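Local coordinates for protein 3-methyladenine DNA glycosylase (PDB 1PU6) that removes alkylated bases such as 3-methyladenine from DNA, as a helix-hairpin-helix glycosylase that starts base excision repair, at residues W25-G36 with F45-K56; F174-A185 with L195-H203. One frame throughout, in Å; residues are numbered along the deposited sequence.

Contact 1. Residues W25-G36 with F45-K56; sequences WPNALKFEALLG and FEAVLKSLENLK
W25 brings its indole to the ring of F45, the two meeting obliquely with CZ2 of W25 3.9 Å from F45 CE2. F45 reaches this place because its CG stands anti to the backbone N (chi1 -160°), and P26 and F45 point at each other from opposite directions, P26 CG 4.0 Å from F45 CE1. Past two successive type II turns, W25 to A28 and N27 to K30, E32 extends its chain from helix 31-39 and crosses K56 at about a right angle. K56 NZ gives a 2.9 Å salt-bridge hydrogen bond to E32 OE2, approaching from above the carboxylate, 40° out of its plane. The stem of E32 is apolar contact surface too: its CG lies 4.0 Å from L52 CD1. Farther along the helix, L35 sets CB against L52 CD2 and CD1 toward L55 CD1. At G36 the backbone itself is the surface, with CA 3.8 Å from V48 CG1, and here the segments come nearest by CA atoms. The axes of segments 31-36 and 45-56 approach to 10.9 Å at 129°: a loop and helix 31-39 packed on helix 45-57, apolar inside and edged by a salt bridge, within the all-helical HhH-GPD glycosylase fold.

Contact 2. Residues F174-A185 with L195-H203; sequences FEKGVQENLNSA and LAQLYARFH
V178 fits as a knob into a hole formed by L195, L198, Y199 and F202, and its two methyls divide the work. CG1, anti to the backbone N (chi1 177°), meets L195 CD1 at 3.7 Å and also touches L198 CD2; CG2 rests 3.9 Å from F202 CE1. Further apolar contacts extend the interface past the break between helices 167-179 and 182-187: L182 meets L195 through their CD1 methyls, and A185 CB lies 3.9 Å from L198 CD1.

The aromatic contribution is an offset edge-to-face pair in which F174 turns its edge to the face of F202. The ring planes stand at 79°, with F174 CD1 3.7 Å from F202 CZ.

Polar contacts gather at Y199 OH. Its approach to E175 O, at 3.5 Å, is at most a weak, unsettled hydrogen bond, whereas a water in the plane of the phenol ring lies 2.9 Å from Y199 OH and donates to Q179 OE1. The aliphatic stem of E175 crosses Y199 at about a right angle, while its OE1 accepts from the backbone N of M147.

The axes of segments 174-179 and 195-203 approach to 11.8 Å at 131°. Helix 4-12 contributes L8 against L198 and F202, and helix 151-159 packs S153 and L157 on F174.

Contact 1 is complete in sequence before contact 2 begins; the two lie across the middle of the molecule from each other, about 25 Å apart between centres. They share no helix: helix 31-39 with the loop before it, and helix 45-57, form contact 1, whereas helices 167-179, 182-187 and 195-203 form contact 2. Their nearest atoms are still about 5 Å apart, without touching. Y140 of helix 131-141 bridges the gap, its ring meeting W25 while the side chain of H203 touches Y140 and the Y140 hydroxyl hydrogen-bonds to A200 O. The two contacts therefore pack separate parts of one all-helical glycosylase, with helix 131-141 reaching both.

Contact 1. Residues W25-G36 with F45-K56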
loop_
_atom_site.group_PDB
_atom_site.type_symbol
_atom_site.label_atom_id
_atom_site.label_comp_id
_atom_site.label_asym_id
_atom_site.label_seq_id
_atom_site.Cartn_x
_atom_site.Cartn_y
_atom_site.Cartn_z
ATOM N N TRP A 25 7.178 -2.352 2.118
ATOM C CA TRP A 25 6.678 -1.044 2.619
ATOM C C TRP A 25 7.310 -0.844 4.040
ATOM O O TRP A 25 7.209 -1.760 4.896
ATOM C CB TRP A 25 5.134 -1.150 2.702
ATOM C CG TRP A 25 4.443 0.148 2.795
ATOM C CD1 TRP A 25 4.468 1.043 3.831
ATOM C CD2 TRP A 25 3.573 0.693 1.793
ATOM N NE1 TRP A 25 3.665 2.125 3.524
ATOM C CE2 TRP A 25 3.101 1.940 2.282
ATOM C CE3 TRP A 25 3.176 0.267 0.501
ATOM C CZ2 TRP A 25 2.239 2.770 1.535
ATOM C CZ3 TRP A 25 2.304 1.087 -0.256
ATOM C CH2 TRP A 25 1.852 2.326 0.274
ATOM N N PRO A 26 7.925 0.311 4.326
ATOM C CA PRO A 26 8.474 0.550 5.676
ATOM C C PRO A 26 7.367 0.590 6.745
ATOM O O PRO A 26 6.310 1.199 6.543
ATOM C CB PRO A 26 9.209 1.914 5.582
ATOM C CG PRO A 26 8.847 2.466 4.287
ATOM C CD PRO A 26 8.094 1.459 3.412
ATOM N N ASN A 27 7.608 -0.102 7.854
ATOM C CA ASN A 27 6.619 -0.233 8.924
ATOM C C ASN A 27 5.270 -0.854 8.470
ATOM O O ASN A 27 4.173 -0.460 8.927
ATOM C CB ASN A 27 6.418 1.119 9.674
ATOM C CG ASN A 27 7.698 1.553 10.403
ATOM O OD1 ASN A 27 8.182 2.712 10.246
ATOM N ND2 ASN A 27 8.292 0.616 11.171
ATOM N N ALA A 28 5.370 -1.868 7.617
ATOM C CA ALA A 28 4.221 -2.683 7.219
ATOM C C ALA A 28 3.530 -3.310 8.446
ATOM O O ALA A 28 4.149 -3.572 9.516
ATOM C CB ALA A 28 4.685 -3.790 6.251
ATOM N N LEU A 29 2.222 -3.501 8.285
ATOM C CA LEU A 29 1.354 -4.176 9.271
ATOM C C LEU A 29 1.078 -3.326 10.496
ATOM O O LEU A 29 0.580 -3.842 11.529
ATOM C CB LEU A 29 1.847 -5.589 9.663
ATOM C CG LEU A 29 2.191 -6.517 8.477
ATOM C CD1 LEU A 29 2.510 -7.942 8.916
ATOM C CD2 LEU A 29 1.102 -6.554 7.386
ATOM N N LYS A 30 1.385 -2.027 10.396
ATOM C CA LYS A 30 1.147 -1.040 11.458
ATOM C C LYS A 30 0.238 0.057 10.945
ATOM O O LYS A 30 0.014 0.180 9.742
ATOM C CB LYS A 30 2.490 -0.406 11.926
ATOM C CG LYS A 30 3.423 -1.423 12.576
ATOM C CD LYS A 30 4.863 -0.844 12.750
ATOM N N PHE A 31 -0.297 0.867 11.852
ATOM C CA PHE A 31 -1.201 1.939 11.424
ATOM C C PHE A 31 -0.475 2.930 10.486
ATOM O O PHE A 31 -1.081 3.505 9.580
ATOM C CB PHE A 31 -1.743 2.624 12.679
ATOM C CG PHE A 31 -2.746 3.703 12.388
ATOM C CD1 PHE A 31 -2.436 5.025 12.670
ATOM C CD2 PHE A 31 -4.013 3.395 11.886
ATOM C CE1 PHE A 31 -3.368 6.044 12.405
ATOM C CE2 PHE A 31 -4.928 4.404 11.631
ATOM C CZ PHE A 31 -4.633 5.715 11.932
ATOM N N GLU A 32 0.813 3.183 10.715
ATOM C CA GLU A 32 1.621 4.039 9.829
ATOM C C GLU A 32 1.541 3.618 8.362
ATOM O O GLU A 32 1.551 4.484 7.464
ATOM C CB GLU A 32 3.108 4.013 10.299
ATOM C CG GLU A 32 4.078 4.793 9.422
ATOM C CD GLU A 32 5.499 4.766 9.971
ATOM O OE1 GLU A 32 6.426 4.837 9.137
ATOM O OE2 GLU A 32 5.657 4.657 11.229
ATOM N N ALA A 33 1.478 2.297 8.115
ATOM C CA ALA A 33 1.319 1.795 6.739
ATOM C C ALA A 33 -0.044 2.237 6.158
ATOM O O ALA A 33 -0.119 2.646 4.979
ATOM C CB ALA A 33 1.488 0.233 6.672
ATOM N N LEU A 34 -1.139 2.124 6.937
ATOM C CA LEU A 34 -2.442 2.647 6.464
ATOM C C LEU A 34 -2.317 4.165 6.174
ATOM O O LEU A 34 -2.777 4.627 5.104
ATOM C CB LEU A 34 -3.534 2.380 7.552
ATOM C CG LEU A 34 -4.924 2.928 7.203
ATOM C CD1 LEU A 34 -5.965 2.103 7.995
ATOM C CD2 LEU A 34 -5.018 4.401 7.655
ATOM N N LEU A 35 -1.670 4.939 7.059
ATOM C CA LEU A 35 -1.574 6.381 6.787
ATOM C C LEU A 35 -0.800 6.670 5.485
ATOM O O LEU A 35 -1.208 7.509 4.664
ATOM C CB LEU A 35 -0.842 7.153 7.916
ATOM C CG LEU A 35 -1.578 7.118 9.239
ATOM C CD1 LEU A 35 -0.713 7.859 10.236
ATOM C CD2 LEU A 35 -2.960 7.827 9.136
ATOM N N GLY A 36 0.321 5.996 5.274
ATOM C CA GLY A 36 1.060 6.232 4.051
ATOM C C GLY A 36 0.331 5.786 2.803
ATOM O O GLY A 36 0.489 6.417 1.750
ATOM N N PHE A 45 6.045 8.685 -2.932
ATOM C CA PHE A 45 6.273 8.210 -1.574
ATOM C C PHE A 45 7.342 9.010 -0.811
ATOM O O PHE A 45 7.247 9.155 0.404
ATOM C CB PHE A 45 6.546 6.702 -1.499
ATOM C CG PHE A 45 6.309 6.141 -0.112
ATOM C CD1 PHE A 45 7.382 5.744 0.687
ATOM C CD2 PHE A 45 5.025 6.091 0.430
ATOM C CE1 PHE A 45 7.184 5.247 1.964
ATOM C CE2 PHE A 45 4.827 5.618 1.720
ATOM C CZ PHE A 45 5.909 5.193 2.490
ATOM N N GLU A 46 8.308 9.594 -1.503
ATOM C CA GLU A 46 9.311 10.392 -0.810
ATOM C C GLU A 46 8.700 11.629 -0.078
ATOM O O GLU A 46 9.169 12.053 1.011
ATOM C CB GLU A 46 10.381 10.783 -1.831
ATOM C CG GLU A 46 11.090 9.595 -2.506
ATOM C CD GLU A 46 10.175 8.583 -3.200
ATOM O OE1 GLU A 46 10.151 7.400 -2.758
ATOM O OE2 GLU A 46 9.485 8.953 -4.182
ATOM N N ALA A 47 7.614 12.169 -0.649
ATOM C CA ALA A 47 6.909 13.284 -0.009
ATOM C C ALA A 47 6.145 12.779 1.198
ATOM O O ALA A 47 5.991 13.491 2.212
ATOM C CB ALA A 47 5.970 13.959 -0.987
ATOM N N VAL A 48 5.606 11.561 1.070
ATOM C CA VAL A 48 4.858 10.961 2.189
ATOM C C VAL A 48 5.777 10.828 3.414
ATOM O O VAL A 48 5.337 11.068 4.567
ATOM C CB VAL A 48 4.258 9.606 1.772
ATOM C CG1 VAL A 48 3.574 8.890 2.956
ATOM C CG2 VAL A 48 3.220 9.844 0.672
ATOM N N LEU A 49 7.034 10.394 3.194
ATOM C CA LEU A 49 7.930 10.250 4.334
ATOM C C LEU A 49 8.111 11.547 5.116
ATOM O O LEU A 49 8.202 11.507 6.358
ATOM C CB LEU A 49 9.297 9.643 3.957
ATOM C CG LEU A 49 9.248 8.236 3.363
ATOM C CD1 LEU A 49 10.597 7.947 2.732
ATOM C CD2 LEU A 49 8.926 7.175 4.438
ATOM N N LYS A 50 8.089 12.693 4.403
ATOM C CA LYS A 50 8.164 14.013 5.067
ATOM C C LYS A 50 6.923 14.334 5.921
ATOM O O LYS A 50 7.046 14.876 7.026
ATOM C CB LYS A 50 8.437 15.152 4.045
ATOM C CG LYS A 50 9.740 15.089 3.306
ATOM N N SER A 51 5.735 14.019 5.405
ATOM C CA SER A 51 4.499 14.164 6.179
ATOM C C SER A 51 4.542 13.253 7.417
ATOM O O SER A 51 4.165 13.656 8.521
ATOM C CB SER A 51 3.301 13.728 5.304
ATOM O OG SER A 51 3.145 14.698 4.262
ATOM N N LEU A 52 4.966 11.994 7.220
ATOM C CA LEU A 52 5.018 11.074 8.381
ATOM C C LEU A 52 6.006 11.597 9.450
ATOM O O LEU A 52 5.740 11.491 10.661
ATOM C CB LEU A 52 5.354 9.645 7.944
ATOM C CG LEU A 52 4.268 8.934 7.103
ATOM C CD1 LEU A 52 4.814 7.598 6.640
ATOM C CD2 LEU A 52 2.990 8.679 7.952
ATOM N N GLU A 53 7.109 12.200 8.994
ATOM C CA GLU A 53 8.059 12.801 9.918
ATOM C C GLU A 53 7.415 13.949 10.692
ATOM O O GLU A 53 7.604 14.047 11.904
ATOM C CB GLU A 53 9.295 13.292 9.158
ATOM C CG GLU A 53 10.474 13.579 10.045
ATOM C CD GLU A 53 11.615 14.250 9.278
ATOM O OE1 GLU A 53 11.997 13.746 8.178
ATOM O OE2 GLU A 53 12.120 15.294 9.764
ATOM N N ASN A 54 6.635 14.810 10.015
ATOM C CA ASN A 54 5.944 15.872 10.738
ATOM C C ASN A 54 4.989 15.311 11.804
ATOM O O ASN A 54 4.908 15.878 12.902
ATOM C CB ASN A 54 5.139 16.778 9.765
ATOM C CG ASN A 54 6.035 17.685 8.902
ATOM O OD1 ASN A 54 7.221 17.953 9.234
ATOM N ND2 ASN A 54 5.467 18.190 7.808
ATOM N N LEU A 55 4.276 14.218 11.464
ATOM C CA LEU A 55 3.323 13.583 12.387
ATOM C C LEU A 55 4.046 13.014 13.612
ATOM O O LEU A 55 3.548 13.129 14.762
ATOM C CB LEU A 55 2.498 12.474 11.701
ATOM C CG LEU A 55 1.497 13.007 10.656
ATOM C CD1 LEU A 55 0.898 11.837 9.898
ATOM C CD2 LEU A 55 0.389 13.798 11.361
ATOM N N LYS A 56 5.221 12.431 13.397
ATOM C CA LYS A 56 6.010 11.892 14.530
ATOM C C LYS A 56 6.639 12.987 15.364
ATOM O O LYS A 56 6.657 12.890 16.592
ATOM C CB LYS A 56 7.084 10.899 14.052
ATOM C CG LYS A 56 6.452 9.673 13.429
ATOM C CD LYS A 56 7.456 8.838 12.666
ATOM C CE LYS A 56 6.798 7.563 12.182
ATOM N NZ LYS A 56 7.793 6.429 11.927
#

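Contact 2. Residues F174-A185 with L195-H203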
loop_
_atom_site.group_PDB
_atom_site.type_symbol
_atom_site.label_atom_id
_atom_site.label_comp_id
_atom_site.label_asym_id
_atom_site.label_seq_id
_atom_site.Cartn_x
_atom_site.Cartn_y
_atom_site.Cartn_z
ATOM N N PHE A 174 -2.142 -9.945 -12.668
ATOM C CA PHE A 174 -0.977 -10.176 -11.767
ATOM C C PHE A 174 -1.242 -11.291 -10.732
ATOM O O PHE A 174 -0.393 -12.179 -10.524
ATOM C CB PHE A 174 -0.514 -8.865 -11.133
ATOM C CG PHE A 174 0.451 -8.092 -12.005
ATOM C CD1 PHE A 174 1.781 -8.509 -12.137
ATOM C CD2 PHE A 174 0.031 -6.945 -12.723
ATOM C CE1 PHE A 174 2.692 -7.820 -12.978
ATOM C CE2 PHE A 174 0.924 -6.215 -13.553
ATOM C CZ PHE A 174 2.262 -6.659 -13.688
ATOM N N GLU A 175 -2.451 -11.326 -10.173
ATOM C CA GLU A 175 -2.784 -12.364 -9.172
ATOM C C GLU A 175 -2.879 -13.760 -9.771
ATOM O O GLU A 175 -2.383 -14.737 -9.177
ATOM C CB GLU A 175 -4.102 -12.036 -8.425
ATOM C CG GLU A 175 -3.902 -10.856 -7.471
ATOM C CD GLU A 175 -5.183 -10.401 -6.757
ATOM O OE1 GLU A 175 -5.144 -9.408 -5.957
ATOM O OE2 GLU A 175 -6.232 -11.048 -6.979
ATOM N N LYS A 176 -3.595 -13.876 -10.886
ATOM C CA LYS A 176 -3.913 -15.219 -11.380
ATOM C C LYS A 176 -2.681 -16.052 -11.803
ATOM O O LYS A 176 -2.677 -17.278 -11.636
ATOM C CB LYS A 176 -4.975 -15.152 -12.488
ATOM C CG LYS A 176 -4.498 -14.772 -13.868
ATOM C CD LYS A 176 -5.732 -14.376 -14.751
ATOM C CE LYS A 176 -5.637 -14.818 -16.206
ATOM N NZ LYS A 176 -5.534 -16.314 -16.356
ATOM N N GLY A 177 -1.647 -15.403 -12.342
ATOM C CA GLY A 177 -0.437 -16.133 -12.717
ATOM C C GLY A 177 0.220 -16.759 -11.484
ATOM O O GLY A 177 0.746 -17.857 -11.548
ATOM N N VAL A 178 0.174 -16.051 -10.355
ATOM C CA VAL A 178 0.714 -16.602 -9.108
ATOM C C VAL A 178 -0.208 -17.760 -8.616
ATOM O O VAL A 178 0.266 -18.857 -8.243
ATOM C CB VAL A 178 0.877 -15.499 -8.040
ATOM C CG1 VAL A 178 1.363 -16.109 -6.706
ATOM C CG2 VAL A 178 1.867 -14.420 -8.522
ATOM N N GLN A 179 -1.518 -17.521 -8.584
ATOM C CA GLN A 179 -2.470 -18.567 -8.133
ATOM C C GLN A 179 -2.340 -19.862 -8.934
ATOM O O GLN A 179 -2.417 -20.993 -8.391
ATOM C CB GLN A 179 -3.916 -18.070 -8.253
ATOM C CG GLN A 179 -4.255 -16.891 -7.330
ATOM C CD GLN A 179 -5.604 -16.169 -7.729
ATOM O OE1 GLN A 179 -6.049 -15.274 -7.031
ATOM N NE2 GLN A 179 -6.239 -16.604 -8.840
ATOM N N GLU A 180 -2.190 -19.722 -10.237
ATOM C CA GLU A 180 -2.102 -20.881 -11.135
ATOM C C GLU A 180 -0.793 -21.671 -10.965
ATOM O O GLU A 180 -0.681 -22.808 -11.453
ATOM C CB GLU A 180 -2.265 -20.387 -12.591
ATOM C CG GLU A 180 -3.714 -20.007 -12.942
ATOM C CD GLU A 180 -3.872 -19.072 -14.146
ATOM O OE1 GLU A 180 -5.007 -18.547 -14.317
ATOM O OE2 GLU A 180 -2.890 -18.836 -14.901
ATOM N N ASN A 181 0.180 -21.070 -10.278
ATOM C CA ASN A 181 1.512 -21.611 -10.098
ATOM C C ASN A 181 1.913 -21.501 -8.610
ATOM O O ASN A 181 3.071 -21.217 -8.276
ATOM C CB ASN A 181 2.519 -20.813 -10.943
ATOM C CG ASN A 181 2.338 -21.015 -12.412
ATOM O OD1 ASN A 181 2.714 -22.092 -12.944
ATOM N ND2 ASN A 181 1.764 -20.034 -13.104
ATOM N N LEU A 182 0.953 -21.733 -7.730
ATOM C CA LEU A 182 1.123 -21.348 -6.361
ATOM C C LEU A 182 2.288 -22.103 -5.679
ATOM O O LEU A 182 3.116 -21.477 -4.983
ATOM C CB LEU A 182 -0.174 -21.560 -5.590
ATOM C CG LEU A 182 -0.139 -21.128 -4.119
ATOM C CD1 LEU A 182 0.178 -19.663 -3.992
ATOM C CD2 LEU A 182 -1.504 -21.503 -3.494
ATOM N N ASN A 183 2.336 -23.413 -5.865
ATOM C CA ASN A 183 3.432 -24.171 -5.277
ATOM C C ASN A 183 4.784 -23.625 -5.720
ATOM O O ASN A 183 5.725 -23.490 -4.894
ATOM C CB ASN A 183 3.296 -25.666 -5.626
ATOM C CG ASN A 183 2.431 -26.411 -4.626
ATOM O OD1 ASN A 183 1.711 -25.791 -3.829
ATOM N ND2 ASN A 183 2.502 -27.744 -4.647
ATOM N N SER A 184 4.928 -23.365 -7.032
ATOM C CA SER A 184 6.202 -22.860 -7.575
ATOM C C SER A 184 6.553 -21.496 -7.050
ATOM O O SER A 184 7.747 -21.178 -6.775
ATOM C CB SER A 184 6.132 -22.838 -9.104
ATOM O OG SER A 184 6.014 -24.158 -9.610
ATOM N N ALA A 185 5.523 -20.648 -6.940
ATOM C CA ALA A 185 5.743 -19.233 -6.500
ATOM C C ALA A 185 6.222 -19.253 -5.040
ATOM O O ALA A 185 7.204 -18.599 -4.685
ATOM C CB ALA A 185 4.478 -18.436 -6.684
ATOM N N LEU A 195 1.428 -16.182 0.948
ATOM C CA LEU A 195 1.018 -15.575 -0.316
ATOM C C LEU A 195 0.791 -14.059 -0.159
ATOM O O LEU A 195 1.164 -13.298 -1.036
ATOM C CB LEU A 195 -0.264 -16.276 -0.818
ATOM C CG LEU A 195 -0.851 -15.704 -2.100
ATOM C CD1 LEU A 195 0.190 -15.724 -3.226
ATOM C CD2 LEU A 195 -2.150 -16.466 -2.470
ATOM N N ALA A 196 0.195 -13.603 0.939
ATOM C CA ALA A 196 0.098 -12.141 1.135
ATOM C C ALA A 196 1.476 -11.424 1.125
ATOM O O ALA A 196 1.638 -10.352 0.493
ATOM C CB ALA A 196 -0.653 -11.819 2.403
ATOM N N GLN A 197 2.456 -11.976 1.830
ATOM C CA GLN A 197 3.796 -11.339 1.823
ATOM C C GLN A 197 4.416 -11.417 0.431
ATOM O O GLN A 197 5.160 -10.500 0.023
ATOM C CB GLN A 197 4.690 -12.012 2.856
ATOM C CG GLN A 197 5.993 -11.205 3.062
ATOM C CD GLN A 197 6.927 -11.833 4.096
ATOM O OE1 GLN A 197 6.532 -12.727 4.869
ATOM N NE2 GLN A 197 8.150 -11.341 4.131
ATOM N N LEU A 198 4.196 -12.536 -0.279
ATOM C CA LEU A 198 4.658 -12.626 -1.654
ATOM C C LEU A 198 4.089 -11.447 -2.522
ATOM O O LEU A 198 4.832 -10.786 -3.244
ATOM C CB LEU A 198 4.320 -14.005 -2.264
ATOM C CG LEU A 198 4.866 -14.274 -3.656
ATOM C CD1 LEU A 198 5.007 -15.895 -3.828
ATOM C CD2 LEU A 198 3.953 -13.730 -4.725
ATOM N N TYR A 199 2.775 -11.190 -2.440
ATOM C CA TYR A 199 2.206 -10.080 -3.231
ATOM C C TYR A 199 2.793 -8.705 -2.780
ATOM O O TYR A 199 3.042 -7.822 -3.623
ATOM C CB TYR A 199 0.677 -10.072 -3.049
ATOM C CG TYR A 199 -0.098 -11.137 -3.781
ATOM C CD1 TYR A 199 -1.311 -11.588 -3.267
ATOM C CD2 TYR A 199 0.299 -11.618 -5.017
ATOM C CE1 TYR A 199 -2.086 -12.538 -3.924
ATOM C CE2 TYR A 199 -0.492 -12.595 -5.722
ATOM C CZ TYR A 199 -1.692 -13.027 -5.154
ATOM O OH TYR A 199 -2.504 -13.978 -5.807
ATOM N N ALA A 200 3.038 -8.550 -1.471
ATOM C CA ALA A 200 3.671 -7.313 -0.945
ATOM C C ALA A 200 5.003 -7.068 -1.624
ATOM O O ALA A 200 5.301 -5.934 -2.095
ATOM C CB ALA A 200 3.837 -7.426 0.595
ATOM N N ARG A 201 5.805 -8.128 -1.704
ATOM C CA ARG A 201 7.150 -8.004 -2.296
ATOM C C ARG A 201 7.067 -7.848 -3.825
ATOM O O ARG A 201 7.878 -7.128 -4.418
ATOM C CB ARG A 201 7.989 -9.209 -1.904
ATOM C CG ARG A 201 8.367 -9.235 -0.381
ATOM C CD ARG A 201 9.193 -10.387 0.012
ATOM N NE ARG A 201 10.580 -10.194 -0.545
ATOM C CZ ARG A 201 11.554 -9.528 0.077
ATOM N NH1 ARG A 201 11.405 -9.011 1.275
ATOM N NH2 ARG A 201 12.772 -9.438 -0.523
ATOM N N PHE A 202 6.157 -8.583 -4.474
ATOM C CA PHE A 202 6.031 -8.531 -5.943
ATOM C C PHE A 202 5.705 -7.083 -6.408
ATOM O O PHE A 202 6.388 -6.516 -7.324
ATOM C CB PHE A 202 4.936 -9.563 -6.364
ATOM C CG PHE A 202 4.851 -9.854 -7.842
ATOM C CD1 PHE A 202 3.873 -10.794 -8.287
ATOM C CD2 PHE A 202 5.673 -9.272 -8.791
ATOM C CE1 PHE A 202 3.670 -11.108 -9.628
ATOM C CE2 PHE A 202 5.525 -9.584 -10.197
ATOM C CZ PHE A 202 4.513 -10.527 -10.607
ATOM N N HIS A 203 4.741 -6.444 -5.765
ATOM C CA HIS A 203 4.423 -5.046 -6.135
ATOM C C HIS A 203 5.697 -4.157 -5.872
ATOM O O HIS A 203 5.992 -3.272 -6.682
ATOM C CB HIS A 203 3.228 -4.518 -5.344
ATOM C CG HIS A 203 3.018 -3.046 -5.497
ATOM N ND1 HIS A 203 2.798 -2.446 -6.729
ATOM C CD2 HIS A 203 3.107 -2.036 -4.592
ATOM C CE1 HIS A 203 2.675 -1.128 -6.558
ATOM N NE2 HIS A 203 2.870 -0.857 -5.276
HETATM O O HOH W 1 -5.019 -14.672 -4.553
#